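Local coordinates for protein putative non-ribosomal peptide synthetase (Actinomadura parvosata subsp. kistnae, PDB 6M7L) that is the X-domain of a glycopeptide antibiotic peptide synthetase and binds the cytochrome P450 OxyA, which probably crosslinks the peptide in kistamicin biosynthesis, at residues Trp215-Leu219 and Leu319-Val323; His369-Ala375 and Glu407-Trp411. One frame throughout, in Å; residues are numbered along the deposited sequence.

Interaction 1 (Trp215-Leu219 and Leu319-Val323); sequences WRDRL and LALPV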
ATOM      1  N   TRP A 215      -6.088  -5.593 -35.439  1.00 77.34           N
ATOM      2  CA  TRP A 215      -6.401  -6.865 -34.797  1.00 75.09           C
ATOM      3  C   TRP A 215      -7.052  -7.858 -35.751  1.00 76.71           C
ATOM      4  O   TRP A 215      -6.882  -9.069 -35.580  1.00 81.69           O
ATOM      5  CB  TRP A 215      -7.299  -6.634 -33.583  1.00 74.28           C
ATOM      6  CG  TRP A 215      -6.575  -6.023 -32.430  1.00 72.29           C
ATOM      7  CD1 TRP A 215      -6.723  -4.758 -31.945  1.00 71.24           C
ATOM      8  CD2 TRP A 215      -5.569  -6.648 -31.626  1.00 65.11           C
ATOM      9  NE1 TRP A 215      -5.876  -4.558 -30.881  1.00 67.07           N
ATOM     10  CE2 TRP A 215      -5.156  -5.704 -30.666  1.00 63.66           C
ATOM     11  CE3 TRP A 215      -4.979  -7.915 -31.623  1.00 64.30           C
ATOM     12  CZ2 TRP A 215      -4.184  -5.989 -29.712  1.00 65.49           C
ATOM     13  CZ3 TRP A 215      -4.011  -8.194 -30.677  1.00 59.35           C
ATOM     14  CH2 TRP A 215      -3.625  -7.238 -29.735  1.00 59.57           C
ATOM     15  N   ARG A 216      -7.801  -7.376 -36.747  1.00 80.35           N
ATOM     16  CA  ARG A 216      -8.342  -8.276 -37.762  1.00 76.15           C
ATOM     17  C   ARG A 216      -7.222  -9.016 -38.481  1.00 77.28           C
ATOM     18  O   ARG A 216      -7.203 -10.251 -38.524  1.00 80.04           O
ATOM     19  CB  ARG A 216      -9.196  -7.498 -38.764  1.00 76.21           C
ATOM     20  CG  ARG A 216     -10.492  -6.946 -38.204  1.00 75.07           C
ATOM     21  CD  ARG A 216     -11.342  -6.339 -39.308  1.00 72.27           C
ATOM     22  NE  ARG A 216     -12.608  -5.814 -38.809  1.00 75.19           N
ATOM     23  CZ  ARG A 216     -13.682  -6.559 -38.568  1.00 77.23           C
ATOM     24  NH1 ARG A 216     -13.642  -7.870 -38.775  1.00 78.57           N
ATOM     25  NH2 ARG A 216     -14.795  -5.997 -38.117  1.00 80.01           N
ATOM     26  N   ASP A 217      -6.273  -8.267 -39.050  1.00 77.57           N
ATOM     27  CA  ASP A 217      -5.134  -8.887 -39.718  1.00 80.35           C
ATOM     28  C   ASP A 217      -4.263  -9.660 -38.736  1.00 79.80           C
ATOM     29  O   ASP A 217      -3.673 -10.681 -39.103  1.00 79.65           O
ATOM     30  CB  ASP A 217      -4.308  -7.820 -40.438  1.00 89.83           C
ATOM     31  CG  ASP A 217      -3.255  -8.413 -41.358  1.00 98.74           C
ATOM     32  OD1 ASP A 217      -3.303  -9.632 -41.624  1.00100.54           O
ATOM     33  OD2 ASP A 217      -2.377  -7.653 -41.817  1.00105.48           O
ATOM     34  N   ARG A 218      -4.175  -9.192 -37.490  1.00 77.73           N
ATOM     35  CA  ARG A 218      -3.367  -9.892 -36.496  1.00 79.62           C
ATOM     36  C   ARG A 218      -3.974 -11.245 -36.146  1.00 80.64           C
ATOM     37  O   ARG A 218      -3.246 -12.216 -35.907  1.00 81.74           O
ATOM     38  CB  ARG A 218      -3.214  -9.030 -35.245  1.00 81.00           C
ATOM     39  CG  ARG A 218      -2.188  -9.556 -34.270  1.00 79.99           C
ATOM     40  CD  ARG A 218      -0.834  -9.690 -34.936  1.00 76.66           C
ATOM     41  NE  ARG A 218      -0.160  -8.403 -35.050  1.00 80.31           N
ATOM     42  CZ  ARG A 218       0.964  -8.208 -35.729  1.00 92.91           C
ATOM     43  NH1 ARG A 218       1.514  -7.003 -35.773  1.00 99.26           N
ATOM     44  NH2 ARG A 218       1.536  -9.216 -36.371  1.00 99.01           N
ATOM     45  N   LEU A 219      -5.299 -11.328 -36.113  1.00 77.68           N
ATOM     46  CA  LEU A 219      -5.988 -12.572 -35.805  1.00 76.93           C
ATOM     47  C   LEU A 219      -6.657 -13.137 -37.055  1.00 80.16           C
ATOM     48  O   LEU A 219      -7.139 -14.270 -37.059  1.00 74.18           O
ATOM     49  CB  LEU A 219      -7.023 -12.345 -34.702  1.00 69.69           C
ATOM     50  CG  LEU A 219      -6.479 -11.782 -33.389  1.00 62.73           C
ATOM     51  CD1 LEU A 219      -7.606 -11.233 -32.533  1.00 60.33           C
ATOM     52  CD2 LEU A 219      -5.716 -12.853 -32.635  1.00 62.25           C
ATOM     53  N   LEU A 319      -5.649  -8.160 -23.308  1.00 49.81           N
ATOM     54  CA  LEU A 319      -4.807  -8.003 -24.486  1.00 56.22           C
ATOM     55  C   LEU A 319      -4.486  -9.374 -25.057  1.00 57.32           C
ATOM     56  O   LEU A 319      -3.847 -10.193 -24.389  1.00 59.46           O
ATOM     57  CB  LEU A 319      -3.520  -7.249 -24.138  1.00 59.25           C
ATOM     58  CG  LEU A 319      -2.874  -6.451 -25.269  1.00 58.20           C
ATOM     59  CD1 LEU A 319      -3.835  -5.375 -25.753  1.00 52.35           C
ATOM     60  CD2 LEU A 319      -1.558  -5.840 -24.809  1.00 65.05           C
ATOM     61  N   ALA A 320      -4.928  -9.623 -26.286  1.00 51.48           N
ATOM     62  CA  ALA A 320      -4.555 -10.841 -26.990  1.00 56.25           C
ATOM     63  C   ALA A 320      -3.127 -10.721 -27.507  1.00 61.08           C
ATOM     64  O   ALA A 320      -2.701  -9.648 -27.947  1.00 64.70           O
ATOM     65  CB  ALA A 320      -5.514 -11.109 -28.150  1.00 49.54           C
ATOM     66  N   LEU A 321      -2.385 -11.825 -27.448  1.00 57.32           N
ATOM     67  CA  LEU A 321      -0.983 -11.861 -27.867  1.00 52.62           C
ATOM     68  C   LEU A 321      -0.766 -13.022 -28.830  1.00 52.54           C
ATOM     69  O   LEU A 321      -0.052 -13.981 -28.516  1.00 55.45           O
ATOM     70  CB  LEU A 321      -0.059 -11.975 -26.654  1.00 58.06           C
ATOM     71  CG  LEU A 321      -0.291 -10.963 -25.527  1.00 55.51           C
ATOM     72  CD1 LEU A 321       0.617 -11.253 -24.344  1.00 49.22           C
ATOM     73  CD2 LEU A 321      -0.092  -9.542 -26.029  1.00 54.78           C
ATOM     74  N   PRO A 322      -1.361 -12.960 -30.023  1.00 52.45           N
ATOM     75  CA  PRO A 322      -1.230 -14.077 -30.969  1.00 62.26           C
ATOM     76  C   PRO A 322       0.199 -14.209 -31.476  1.00 67.72           C
ATOM     77  O   PRO A 322       0.805 -13.239 -31.937  1.00 65.84           O
ATOM     78  CB  PRO A 322      -2.195 -13.699 -32.099  1.00 61.78           C
ATOM     79  CG  PRO A 322      -2.265 -12.218 -32.035  1.00 59.19           C
ATOM     80  CD  PRO A 322      -2.173 -11.865 -30.582  1.00 52.19           C
ATOM     81  N   VAL A 323       0.730 -15.424 -31.394  1.00 66.13           N
ATOM     82  CA  VAL A 323       2.080 -15.733 -31.843  1.00 66.58           C
ATOM     83  C   VAL A 323       1.992 -16.811 -32.912  1.00 73.40           C
ATOM     84  O   VAL A 323       1.334 -17.838 -32.714  1.00 77.85           O
ATOM     85  CB  VAL A 323       2.979 -16.183 -30.676  1.00 65.15           C
ATOM     86  CG1 VAL A 323       4.271 -16.781 -31.201  1.00 68.40           C
ATOM     87  CG2 VAL A 323       3.270 -15.008 -29.754  1.00 61.90           C
TER
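Here the C-terminal end of helix 207-218 packs on strand 317-324 of the condensation-type fold, a helix-on-strand contact made by side chains and sealed mainly by apolar groups. Trp215 and Pro322 contribute just over half of the 243 Å² buried. The indole of Trp215 reaches across the gap with its six-membered ring leading: CZ2 lies 4.0 Å from Leu319 CD1, while CZ3 is 4.1 Å from both Ala320 CB and Pro322 CD. Ala320 and Pro322 alternate with Leu321 and Val323 along the strand, so the first two point their CB atoms at the helix; the CA-to-CB bonds of the other two point away, and their side chains touch helix 272-288, Val323 also Val341 of helix 331-346. The small alanine leaves room for the ring, whereas the proline ring packs against the end of the helix, where Leu219 N donates a backbone hydrogen bond to Trp215 O (2.8 Å).

Polar ends find partners elsewhere. Trp215 NE1 donates to the carbonyl of His348, and the guanidinium of Arg218 forms a salt bridge with Asp344. The aliphatic part of Arg218 still serves the contact: Arg218 CG and Leu219 CD2 approach Pro322 CG to 3.5 and 3.6 Å, respectively.

Interaction 2 (His369-Ala375 and Glu407-Trp411); sequences HPIFQVA and ELDLW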
ATOM      1  N   HIS A 369     -13.771 -18.873 -23.776  1.00 61.30           N
ATOM      2  CA  HIS A 369     -13.450 -17.453 -23.800  1.00 53.60           C
ATOM      3  C   HIS A 369     -13.039 -17.025 -25.207  1.00 52.94           C
ATOM      4  O   HIS A 369     -12.397 -17.795 -25.931  1.00 48.64           O
ATOM      5  CB  HIS A 369     -12.330 -17.145 -22.805  1.00 49.40           C
ATOM      6  CG  HIS A 369     -12.115 -15.683 -22.568  1.00 56.35           C
ATOM      7  ND1 HIS A 369     -11.170 -14.950 -23.251  1.00 57.97           N
ATOM      8  CD2 HIS A 369     -12.727 -14.818 -21.724  1.00 56.93           C
ATOM      9  CE1 HIS A 369     -11.206 -13.694 -22.836  1.00 57.00           C
ATOM     10  NE2 HIS A 369     -12.143 -13.588 -21.911  1.00 55.41           N
ATOM     11  N   PRO A 370     -13.404 -15.815 -25.630  1.00 53.59           N
ATOM     12  CA  PRO A 370     -13.076 -15.379 -26.992  1.00 54.16           C
ATOM     13  C   PRO A 370     -11.583 -15.177 -27.199  1.00 51.43           C
ATOM     14  O   PRO A 370     -10.838 -14.840 -26.274  1.00 52.99           O
ATOM     15  CB  PRO A 370     -13.833 -14.051 -27.131  1.00 56.99           C
ATOM     16  CG  PRO A 370     -14.897 -14.097 -26.086  1.00 55.06           C
ATOM     17  CD  PRO A 370     -14.302 -14.868 -24.949  1.00 51.01           C
ATOM     18  N   ILE A 371     -11.155 -15.412 -28.440  1.00 50.49           N
ATOM     19  CA  ILE A 371      -9.811 -15.126 -28.939  1.00 44.74           C
ATOM     20  C   ILE A 371      -8.742 -15.945 -28.222  1.00 48.86           C
ATOM     21  O   ILE A 371      -7.896 -16.571 -28.870  1.00 49.58           O
ATOM     22  CB  ILE A 371      -9.499 -13.620 -28.858  1.00 54.79           C
ATOM     23  CG1 ILE A 371     -10.557 -12.824 -29.626  1.00 51.49           C
ATOM     24  CG2 ILE A 371      -8.121 -13.337 -29.435  1.00 51.34           C
ATOM     25  CD1 ILE A 371     -10.300 -11.333 -29.665  1.00 56.66           C
ATOM     26  N   PHE A 372      -8.750 -15.942 -26.891  1.00 50.12           N
ATOM     27  CA  PHE A 372      -7.808 -16.752 -26.136  1.00 48.25           C
ATOM     28  C   PHE A 372      -8.525 -17.435 -24.983  1.00 49.28           C
ATOM     29  O   PHE A 372      -9.523 -16.933 -24.461  1.00 48.62           O
ATOM     30  CB  PHE A 372      -6.618 -15.924 -25.609  1.00 54.30           C
ATOM     31  CG  PHE A 372      -7.014 -14.752 -24.756  1.00 53.47           C
ATOM     32  CD1 PHE A 372      -7.211 -14.901 -23.393  1.00 47.55           C
ATOM     33  CD2 PHE A 372      -7.170 -13.497 -25.317  1.00 54.18           C
ATOM     34  CE1 PHE A 372      -7.572 -13.823 -22.609  1.00 50.27           C
ATOM     35  CE2 PHE A 372      -7.527 -12.414 -24.534  1.00 56.08           C
ATOM     36  CZ  PHE A 372      -7.730 -12.577 -23.182  1.00 54.37           C
ATOM     37  N   GLN A 373      -8.004 -18.599 -24.603  1.00 48.47           N
ATOM     38  CA  GLN A 373      -8.502 -19.347 -23.463  1.00 50.53           C
ATOM     39  C   GLN A 373      -7.453 -19.523 -22.381  1.00 53.22           C
ATOM     40  O   GLN A 373      -7.779 -20.025 -21.298  1.00 57.74           O
ATOM     41  CB  GLN A 373      -9.012 -20.730 -23.902  1.00 47.84           C
ATOM     42  CG  GLN A 373     -10.144 -20.687 -24.914  1.00 39.36           C
ATOM     43  CD  GLN A 373      -9.682 -20.285 -26.301  1.00 43.84           C
ATOM     44  OE1 GLN A 373      -8.682 -20.796 -26.805  1.00 49.08           O
ATOM     45  NE2 GLN A 373     -10.399 -19.352 -26.919  1.00 44.16           N
ATOM     46  N   VAL A 374      -6.210 -19.136 -22.648  1.00 48.83           N
ATOM     47  CA  VAL A 374      -5.121 -19.174 -21.683  1.00 45.95           C
ATOM     48  C   VAL A 374      -4.615 -17.752 -21.500  1.00 50.05           C
ATOM     49  O   VAL A 374      -4.454 -17.012 -22.477  1.00 49.56           O
ATOM     50  CB  VAL A 374      -3.990 -20.112 -22.151  1.00 48.63           C
ATOM     51  CG1 VAL A 374      -2.831 -20.098 -21.165  1.00 47.58           C
ATOM     52  CG2 VAL A 374      -4.524 -21.523 -22.338  1.00 48.95           C
ATOM     53  N   ALA A 375      -4.386 -17.362 -20.251  1.00 50.96           N
ATOM     54  CA  ALA A 375      -3.875 -16.038 -19.940  1.00 50.23           C
ATOM     55  C   ALA A 375      -2.670 -16.161 -19.020  1.00 50.01           C
ATOM     56  O   ALA A 375      -2.535 -17.130 -18.268  1.00 50.39           O
ATOM     57  CB  ALA A 375      -4.948 -15.150 -19.297  1.00 50.48           C
ATOM     58  N   GLU A 407     -13.709 -17.322 -17.107  1.00 54.92           N
ATOM     59  CA  GLU A 407     -14.071 -17.958 -18.366  1.00 50.55           C
ATOM     60  C   GLU A 407     -12.902 -18.676 -19.015  1.00 51.54           C
ATOM     61  O   GLU A 407     -13.118 -19.513 -19.900  1.00 51.41           O
ATOM     62  CB  GLU A 407     -14.617 -16.922 -19.350  1.00 51.17           C
ATOM     63  CG  GLU A 407     -15.759 -16.086 -18.821  1.00 45.87           C
ATOM     64  CD  GLU A 407     -16.273 -15.115 -19.858  1.00 61.71           C
ATOM     65  OE1 GLU A 407     -16.910 -15.568 -20.835  1.00 64.66           O
ATOM     66  OE2 GLU A 407     -16.025 -13.900 -19.708  1.00 74.25           O
ATOM     67  N   LEU A 408     -11.678 -18.361 -18.607  1.00 54.36           N
ATOM     68  CA  LEU A 408     -10.504 -18.978 -19.195  1.00 51.35           C
ATOM     69  C   LEU A 408     -10.394 -20.436 -18.764  1.00 53.06           C
ATOM     70  O   LEU A 408     -10.954 -20.858 -17.749  1.00 52.23           O
ATOM     71  CB  LEU A 408      -9.246 -18.214 -18.785  1.00 53.21           C
ATOM     72  CG  LEU A 408      -9.242 -16.726 -19.132  1.00 53.35           C
ATOM     73  CD1 LEU A 408      -8.289 -15.973 -18.220  1.00 49.11           C
ATOM     74  CD2 LEU A 408      -8.862 -16.527 -20.590  1.00 48.95           C
ATOM     75  N   ASP A 409      -9.671 -21.215 -19.569  1.00 52.79           N
ATOM     76  CA  ASP A 409      -9.348 -22.579 -19.170  1.00 50.38           C
ATOM     77  C   ASP A 409      -8.141 -22.602 -18.247  1.00 58.78           C
ATOM     78  O   ASP A 409      -8.092 -23.392 -17.296  1.00 60.05           O
ATOM     79  CB  ASP A 409      -9.081 -23.446 -20.399  1.00 53.67           C
ATOM     80  CG  ASP A 409     -10.152 -23.305 -21.451  1.00 50.18           C
ATOM     81  OD1 ASP A 409     -11.279 -22.907 -21.096  1.00 56.84           O
ATOM     82  OD2 ASP A 409      -9.871 -23.592 -22.633  1.00 46.86           O
ATOM     83  N   LEU A 410      -7.163 -21.742 -18.516  1.00 54.53           N
ATOM     84  CA  LEU A 410      -5.924 -21.694 -17.760  1.00 53.47           C
ATOM     85  C   LEU A 410      -5.510 -20.245 -17.568  1.00 56.78           C
ATOM     86  O   LEU A 410      -5.572 -19.443 -18.504  1.00 52.42           O
ATOM     87  CB  LEU A 410      -4.814 -22.475 -18.470  1.00 52.49           C
ATOM     88  CG  LEU A 410      -5.082 -23.969 -18.648  1.00 51.68           C
ATOM     89  CD1 LEU A 410      -4.155 -24.562 -19.695  1.00 48.66           C
ATOM     90  CD2 LEU A 410      -4.938 -24.693 -17.317  1.00 52.40           C
ATOM     91  N   TRP A 411      -5.094 -19.914 -16.349  1.00 50.93           N
ATOM     92  CA  TRP A 411      -4.604 -18.579 -16.022  1.00 46.58           C
ATOM     93  C   TRP A 411      -3.319 -18.757 -15.220  1.00 50.98           C
ATOM     94  O   TRP A 411      -3.360 -19.071 -14.028  1.00 53.15           O
ATOM     95  CB  TRP A 411      -5.644 -17.775 -15.248  1.00 48.12           C
ATOM     96  CG  TRP A 411      -5.419 -16.299 -15.334  1.00 54.32           C
ATOM     97  CD1 TRP A 411      -4.396 -15.665 -15.977  1.00 50.82           C
ATOM     98  CD2 TRP A 411      -6.236 -15.268 -14.767  1.00 48.31           C
ATOM     99  NE1 TRP A 411      -4.526 -14.304 -15.849  1.00 49.28           N
ATOM    100  CE2 TRP A 411      -5.645 -14.033 -15.106  1.00 47.17           C
ATOM    101  CE3 TRP A 411      -7.408 -15.268 -14.004  1.00 44.53           C
ATOM    102  CZ2 TRP A 411      -6.186 -12.812 -14.712  1.00 46.36           C
ATOM    103  CZ3 TRP A 411      -7.942 -14.055 -13.612  1.00 51.16           C
ATOM    104  CH2 TRP A 411      -7.331 -12.843 -13.967  1.00 48.50           C
TER
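Two strands of a mixed sheet begin side by side here, in parallel, and the loops leading into them pack through their side chains. The CA-to-CB bond of His369 points toward 407-411, and with chi1 t its ND1 donates to Phe372 O (2.8 Å), folding the loop back on itself; Gln373 NE2, with chi1 m and chi2 p, curls away to His369 O (2.7 Å). Leu408, an m,t rotamer, packs among His369, Phe372 and Ala375: its CD2 sits over the His369 face in a CH-pi contact, 4.1 Å from the ring centroid, and 3.6 Å from Phe372 CE1, while its CD1 meets Ala375 CB at 3.6 Å. Trp411, chi1 t, brings CD1 to 3.4 Å from Ala375 CB. The backbones join through Asp409 N to Gln373 O (2.8 Å) and Ala375 N to Leu410 O (3.0 Å). Glu407 and Asp409 form salt bridges with Arg30 and Arg238, respectively. Strand 410-418 lies between 374-380 and 424-434, while helices 26-34 and 353-360 pack against the His369-Ile371 loop.

Overall arrangement
Interaction 1 is completed before interaction 2 begins along the chain; their centres lie about 14 Å apart in the same part of the condensation-type fold. They meet at the loop 369-373: Ile371 CG2 packs on Ala320 CB (3.7 Å) and on Leu219 CD1 (3.8 Å), and Phe372 CD2 lies 4.1 Å from Ala320 CB. Strand 317-324 therefore receives helix 207-218 at interaction 1 and also touches the loop entering strand 374-380 at interaction 2. Its antiparallel partner, strand 292-299, is bonded through Gly296 to Val374, linking the two-stranded sheet to the mixed sheet. Interaction 2 is the more deeply buried, whereas interaction 1 joins a peripheral helix to this core.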